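Local coordinates for malonyl CoA-acyl carrier protein transacylase (Burkholderia pseudomallei, PDB 3G87) that probably transfers the malonyl group from malonyl-CoA to the holo form of acyl carrier protein, at residues G90-E95 against A242-S247; G94-L99 against K112-R117. All coordinates share one frame; numbering follows the deposited sequence.

Contact 1 (G90-E95 against A242-S247); sequences GHSLGE and AQQIAS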
loop_
_atom_site.group_PDB
_atom_site.type_symbol
_atom_site.label_atom_id
_atom_site.label_comp_id
_atom_site.label_asym_id
_atom_site.label_seq_id
_atom_site.Cartn_x
_atom_site.Cartn_y
_atom_site.Cartn_z
ATOM N N GLY A 90 1.365 -6.483 -0.437
ATOM C CA GLY A 90 1.488 -5.104 -0.893
ATOM C C GLY A 90 0.836 -4.090 0.033
ATOM O O GLY A 90 -0.176 -4.380 0.647
ATOM N N HIS A 91 1.395 -2.884 0.085
ATOM C CA HIS A 91 0.958 -1.893 1.051
ATOM C C HIS A 91 -0.071 -0.934 0.466
ATOM O O HIS A 91 0.252 0.006 -0.288
ATOM C CB HIS A 91 2.166 -1.145 1.624
ATOM C CG HIS A 91 1.885 -0.437 2.913
ATOM N ND1 HIS A 91 0.994 0.616 3.004
ATOM C CD2 HIS A 91 2.374 -0.629 4.161
ATOM C CE1 HIS A 91 0.962 1.050 4.252
ATOM N NE2 HIS A 91 1.771 0.300 4.981
ATOM N N SER A 92 -1.327 -1.216 0.794
ATOM C CA SER A 92 -2.496 -0.493 0.322
ATOM C C SER A 92 -2.549 -0.557 -1.218
ATOM O O SER A 92 -2.956 -1.583 -1.758
ATOM C CB SER A 92 -2.509 0.896 0.936
ATOM O OG SER A 92 -3.523 1.671 0.340
ATOM N N LEU A 93 -2.096 0.458 -1.939
ATOM C CA LEU A 93 -1.929 0.354 -3.363
ATOM C C LEU A 93 -1.163 -0.882 -3.803
ATOM O O LEU A 93 -1.597 -1.567 -4.632
ATOM C CB LEU A 93 -1.333 1.604 -3.996
ATOM C CG LEU A 93 -1.174 1.669 -5.511
ATOM C CD1 LEU A 93 -0.060 0.898 -6.103
ATOM C CD2 LEU A 93 -2.424 1.462 -6.262
ATOM N N GLY A 94 -0.017 -1.123 -3.218
ATOM C CA GLY A 94 0.777 -2.288 -3.471
ATOM C C GLY A 94 0.133 -3.637 -3.426
ATOM O O GLY A 94 0.623 -4.525 -3.968
ATOM N N GLU A 95 -0.994 -3.747 -2.797
ATOM C CA GLU A 95 -1.750 -4.962 -2.774
ATOM C C GLU A 95 -2.266 -5.351 -4.169
ATOM O O GLU A 95 -2.334 -6.484 -4.505
ATOM C CB GLU A 95 -2.841 -4.862 -1.717
ATOM C CG GLU A 95 -3.745 -6.002 -1.558
ATOM C CD GLU A 95 -4.342 -6.116 -0.189
ATOM O OE1 GLU A 95 -5.534 -6.105 -0.045
ATOM O OE2 GLU A 95 -3.634 -6.251 0.748
ATOM N N ALA A 242 -12.048 -4.794 -1.395
ATOM C CA ALA A 242 -12.933 -3.679 -1.141
ATOM C C ALA A 242 -12.858 -3.256 0.304
ATOM O O ALA A 242 -12.726 -2.125 0.612
ATOM C CB ALA A 242 -14.255 -4.028 -1.470
ATOM N N GLN A 243 -12.953 -4.180 1.208
ATOM C CA GLN A 243 -12.842 -3.856 2.594
ATOM C C GLN A 243 -11.544 -3.126 2.947
ATOM O O GLN A 243 -11.509 -2.344 3.839
ATOM C CB GLN A 243 -13.051 -5.126 3.388
ATOM C CG GLN A 243 -13.950 -4.967 4.563
ATOM C CD GLN A 243 -15.356 -4.536 4.260
ATOM O OE1 GLN A 243 -16.001 -5.023 3.340
ATOM N NE2 GLN A 243 -15.863 -3.650 5.076
ATOM N N GLN A 244 -10.508 -3.380 2.180
ATOM C CA GLN A 244 -9.193 -2.780 2.357
ATOM C C GLN A 244 -9.208 -1.256 2.548
ATOM O O GLN A 244 -8.545 -0.742 3.380
ATOM C CB GLN A 244 -8.311 -3.192 1.169
ATOM C CG GLN A 244 -6.854 -3.148 1.361
ATOM C CD GLN A 244 -6.162 -2.294 0.340
ATOM O OE1 GLN A 244 -6.592 -1.241 0.049
ATOM N NE2 GLN A 244 -5.107 -2.761 -0.193
ATOM N N ILE A 245 -10.022 -0.574 1.760
ATOM C CA ILE A 245 -10.106 0.863 1.689
ATOM C C ILE A 245 -10.505 1.595 2.961
ATOM O O ILE A 245 -9.984 2.617 3.244
ATOM C CB ILE A 245 -11.036 1.278 0.507
ATOM C CG1 ILE A 245 -10.307 1.242 -0.801
ATOM C CG2 ILE A 245 -11.630 2.605 0.704
ATOM C CD1 ILE A 245 -11.163 1.004 -1.922
ATOM N N ALA A 246 -11.449 1.063 3.705
ATOM C CA ALA A 246 -11.871 1.701 4.921
ATOM C C ALA A 246 -11.316 1.091 6.217
ATOM O O ALA A 246 -11.680 1.489 7.279
ATOM C CB ALA A 246 -13.359 1.800 4.968
ATOM N N SER A 247 -10.408 0.143 6.078
ATOM C CA SER A 247 -9.865 -0.613 7.171
ATOM C C SER A 247 -8.415 -0.256 7.396
ATOM O O SER A 247 -7.779 0.137 6.505
ATOM C CB SER A 247 -9.976 -2.081 6.849
ATOM O OG SER A 247 -11.236 -2.552 7.136
#
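Ser-92 O is gripped from opposite faces of its carbonyl plane by two N-H groups. Across the contact, Gln-244 NE2 donates to Ser-92 O at 2.9 Å with an N-H...O angle of 152°; from within the turn, Glu-95 N donates to the same Ser-92 O at 3.1 Å. Ser-92 O lies close to the plane of the Gln-244 amide, whereas NE2 stands clearly tilted out of the serine carbonyl plane. The glutamine chain leaves with CG anti to the backbone N and then bends at chi2 (-124°), which brings the amide up to the turn. Glu-95 comes from the opposite direction on an extended chain. Its OE1 rests 3.5 Å from Gln-244 CG, and its carboxylate is turned 59° from the amide plane. This buried carboxylate has other partners: Tyr-232 OH at OE1 and Asn-226 N at OE2. Gln-244 OE1 faces Arg-117 NH2, a weak bond at most. Ser-92 OG is hydrogen-bonded to His-196 NE2 and Arg-117 NH2. The turn itself is tight: Gly-90 CA and Gly-94 CA lie 3.9 Å apart, and Ser-92 between them has positive phi and strained backbone angles. Strand, GHSLG turn and helix together match the nucleophile elbow of acyltransferases, with Ser-92 as the probable nucleophile and His-196 its likely partner.

Contact 2 (G94-L99 against K112-R117); sequences GEFNAL and KLVARR
The Phe-96 ring reaches across to Val-114 and bridges an antiparallel helix pair: the helix that leaves the probable nucleophile elbow and helix 107-123, the next one in the chain. The axes of the two short segments run 10.8 Å apart at 163°, a wide spacing that a large ring can span. The phenylalanine CB points toward helix 107-123, and with CG anti to the carbonyl carbon (chi1 -75°) the ring reaches it. Val-114 CG2 lies over one face in a CH-pi contact, 4.1 Å from the ring centroid and displaced toward the CG side of the rim, with Phe-96 CG as its nearest atom at 3.8 Å. The valine and the phenylalanine overlap side by side, running in opposite senses. At the far end of the ring, Leu-113 comes in roughly perpendicular to the phenylalanine, placing its CB 3.9 Å from Phe-96 CE1. Arg-117 runs extended from CG to NE; CD and NE both pass the other corner of the ring, with the guanidinium plane 63° from the ring plane. Phe-207 and Leu-241 add to the packing round Phe-96 from helices 201-211 and 237-243. All four touching residues are buried, and no hydrogen bond joins the two segments. The outer side of helix 107-123 differs sharply: Lys-112 is exposed, and Ala-115 and Arg-116 are partly so, none of which touches the 94-99 segment. Arg-117, on the packed side, has an NH2 that reaches the probable nucleophile serine, consistent with the arginine that meets the malonyl carboxylate in related enzymes. Where its chain passes the ring, Arg-117 CD lies 3.5 Å from Phe-96 CE2.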
loop_
_atom_site.group_PDB
_atom_site.type_symbol
_atom_site.label_atom_id
_atom_site.label_comp_id
_atom_site.label_asym_id
_atom_site.label_seq_id
_atom_site.Cartn_x
_atom_site.Cartn_y
_atom_site.Cartn_z
ATOM N N GLY A 94 -0.017 -1.123 -3.218
ATOM C CA GLY A 94 0.777 -2.288 -3.471
ATOM C C GLY A 94 0.133 -3.637 -3.426
ATOM O O GLY A 94 0.623 -4.525 -3.968
ATOM N N GLU A 95 -0.994 -3.747 -2.797
ATOM C CA GLU A 95 -1.750 -4.962 -2.774
ATOM C C GLU A 95 -2.266 -5.351 -4.169
ATOM O O GLU A 95 -2.334 -6.484 -4.505
ATOM C CB GLU A 95 -2.841 -4.862 -1.717
ATOM C CG GLU A 95 -3.745 -6.002 -1.558
ATOM C CD GLU A 95 -4.342 -6.116 -0.189
ATOM O OE1 GLU A 95 -5.534 -6.105 -0.045
ATOM O OE2 GLU A 95 -3.634 -6.251 0.748
ATOM N N PHE A 96 -2.565 -4.356 -4.969
ATOM C CA PHE A 96 -2.922 -4.550 -6.325
ATOM C C PHE A 96 -1.855 -5.195 -7.146
ATOM O O PHE A 96 -2.151 -6.024 -7.897
ATOM C CB PHE A 96 -3.375 -3.262 -6.941
ATOM C CG PHE A 96 -4.712 -2.870 -6.522
ATOM C CD1 PHE A 96 -5.808 -3.291 -7.193
ATOM C CD2 PHE A 96 -4.887 -2.108 -5.415
ATOM C CE1 PHE A 96 -7.003 -2.946 -6.766
ATOM C CE2 PHE A 96 -6.075 -1.774 -5.024
ATOM C CZ PHE A 96 -7.143 -2.187 -5.688
ATOM N N ASN A 97 -0.608 -4.827 -6.947
ATOM C CA ASN A 97 0.506 -5.531 -7.579
ATOM C C ASN A 97 0.764 -6.943 -7.045
ATOM O O ASN A 97 1.282 -7.766 -7.798
ATOM C CB ASN A 97 1.783 -4.734 -7.452
ATOM C CG ASN A 97 1.703 -3.435 -8.160
ATOM O OD1 ASN A 97 1.504 -2.376 -7.523
ATOM N ND2 ASN A 97 1.886 -3.474 -9.493
ATOM N N ALA A 98 0.488 -7.199 -5.765
ATOM C CA ALA A 98 0.519 -8.584 -5.173
ATOM C C ALA A 98 -0.522 -9.469 -5.853
ATOM O O ALA A 98 -0.222 -10.591 -6.255
ATOM C CB ALA A 98 0.233 -8.547 -3.641
ATOM N N LEU A 99 -1.766 -8.978 -5.929
ATOM C CA LEU A 99 -2.847 -9.687 -6.613
ATOM C C LEU A 99 -2.500 -9.909 -8.092
ATOM O O LEU A 99 -2.760 -11.010 -8.628
ATOM C CB LEU A 99 -4.188 -8.953 -6.463
ATOM C CG LEU A 99 -4.764 -8.829 -5.038
ATOM C CD1 LEU A 99 -6.009 -7.896 -4.978
ATOM C CD2 LEU A 99 -5.073 -10.257 -4.473
ATOM N N LYS A 112 -7.034 -0.664 -14.449
ATOM C CA LYS A 112 -8.407 -0.200 -14.401
ATOM C C LYS A 112 -8.990 -0.151 -12.985
ATOM O O LYS A 112 -9.670 0.839 -12.620
ATOM C CB LYS A 112 -9.296 -1.060 -15.297
ATOM C CG LYS A 112 -9.193 -0.742 -16.769
ATOM C CD LYS A 112 -9.645 -1.971 -17.504
ATOM C CE LYS A 112 -10.281 -1.628 -18.817
ATOM N NZ LYS A 112 -10.049 -2.701 -19.847
ATOM N N LEU A 113 -8.739 -1.181 -12.176
ATOM C CA LEU A 113 -9.220 -1.108 -10.805
ATOM C C LEU A 113 -8.590 0.058 -10.025
ATOM O O LEU A 113 -9.296 0.715 -9.250
ATOM C CB LEU A 113 -9.014 -2.417 -10.061
ATOM C CG LEU A 113 -9.668 -3.704 -10.589
ATOM C CD1 LEU A 113 -9.072 -4.866 -9.775
ATOM C CD2 LEU A 113 -11.256 -3.749 -10.539
ATOM N N VAL A 114 -7.306 0.294 -10.249
ATOM C CA VAL A 114 -6.521 1.306 -9.576
ATOM C C VAL A 114 -6.961 2.741 -9.873
ATOM O O VAL A 114 -7.086 3.518 -9.007
ATOM C CB VAL A 114 -5.018 1.105 -9.795
ATOM C CG1 VAL A 114 -4.275 2.277 -9.461
ATOM C CG2 VAL A 114 -4.495 -0.037 -9.034
ATOM N N ALA A 115 -7.206 3.023 -11.137
ATOM C CA ALA A 115 -7.757 4.264 -11.571
ATOM C C ALA A 115 -9.108 4.581 -10.940
ATOM O O ALA A 115 -9.316 5.648 -10.554
ATOM C CB ALA A 115 -7.804 4.341 -13.030
ATOM N N ARG A 116 -9.989 3.627 -10.798
ATOM C CA ARG A 116 -11.234 3.875 -10.099
ATOM C C ARG A 116 -11.009 4.093 -8.617
ATOM O O ARG A 116 -11.559 4.978 -8.064
ATOM C CB ARG A 116 -12.281 2.789 -10.372
ATOM C CG ARG A 116 -13.627 2.968 -9.723
ATOM C CD ARG A 116 -14.678 3.444 -10.630
ATOM N NE ARG A 116 -14.214 4.527 -11.462
ATOM C CZ ARG A 116 -14.458 5.826 -11.320
ATOM N NH1 ARG A 116 -13.952 6.662 -12.166
ATOM N NH2 ARG A 116 -15.219 6.307 -10.409
ATOM N N ARG A 117 -10.170 3.288 -8.004
ATOM C CA ARG A 117 -9.811 3.447 -6.616
ATOM C C ARG A 117 -9.211 4.814 -6.322
ATOM O O ARG A 117 -9.567 5.450 -5.404
ATOM C CB ARG A 117 -8.876 2.328 -6.169
ATOM C CG ARG A 117 -8.432 2.419 -4.748
ATOM C CD ARG A 117 -7.345 1.482 -4.475
ATOM N NE ARG A 117 -7.181 1.107 -3.094
ATOM C CZ ARG A 117 -6.156 1.457 -2.351
ATOM N NH1 ARG A 117 -5.255 2.256 -2.832
ATOM N NH2 ARG A 117 -6.061 1.035 -1.142
#

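In the fold
From the N terminus, the chain passes through strand 87-90 of the parallel sheet into the turn and helix where both contacts start, with Gly-94 and Glu-95 common to the two. Contact 2 closes first, after 12 intervening residues, when helix 107-123 folds back along helix 94-101. Contact 1 closes a far longer loop of 146 residues, which holds the whole antiparallel sheet and helix 201-211 and leads to the segment 242-247, which begins in helix 237-243. Contact 2 is therefore nested within contact 1. The centres lie about 9 Å apart, and the contacts touch directly: Leu-93 CD2 packs on Val-114 CG2, and Arg-117 also reaches contact 1.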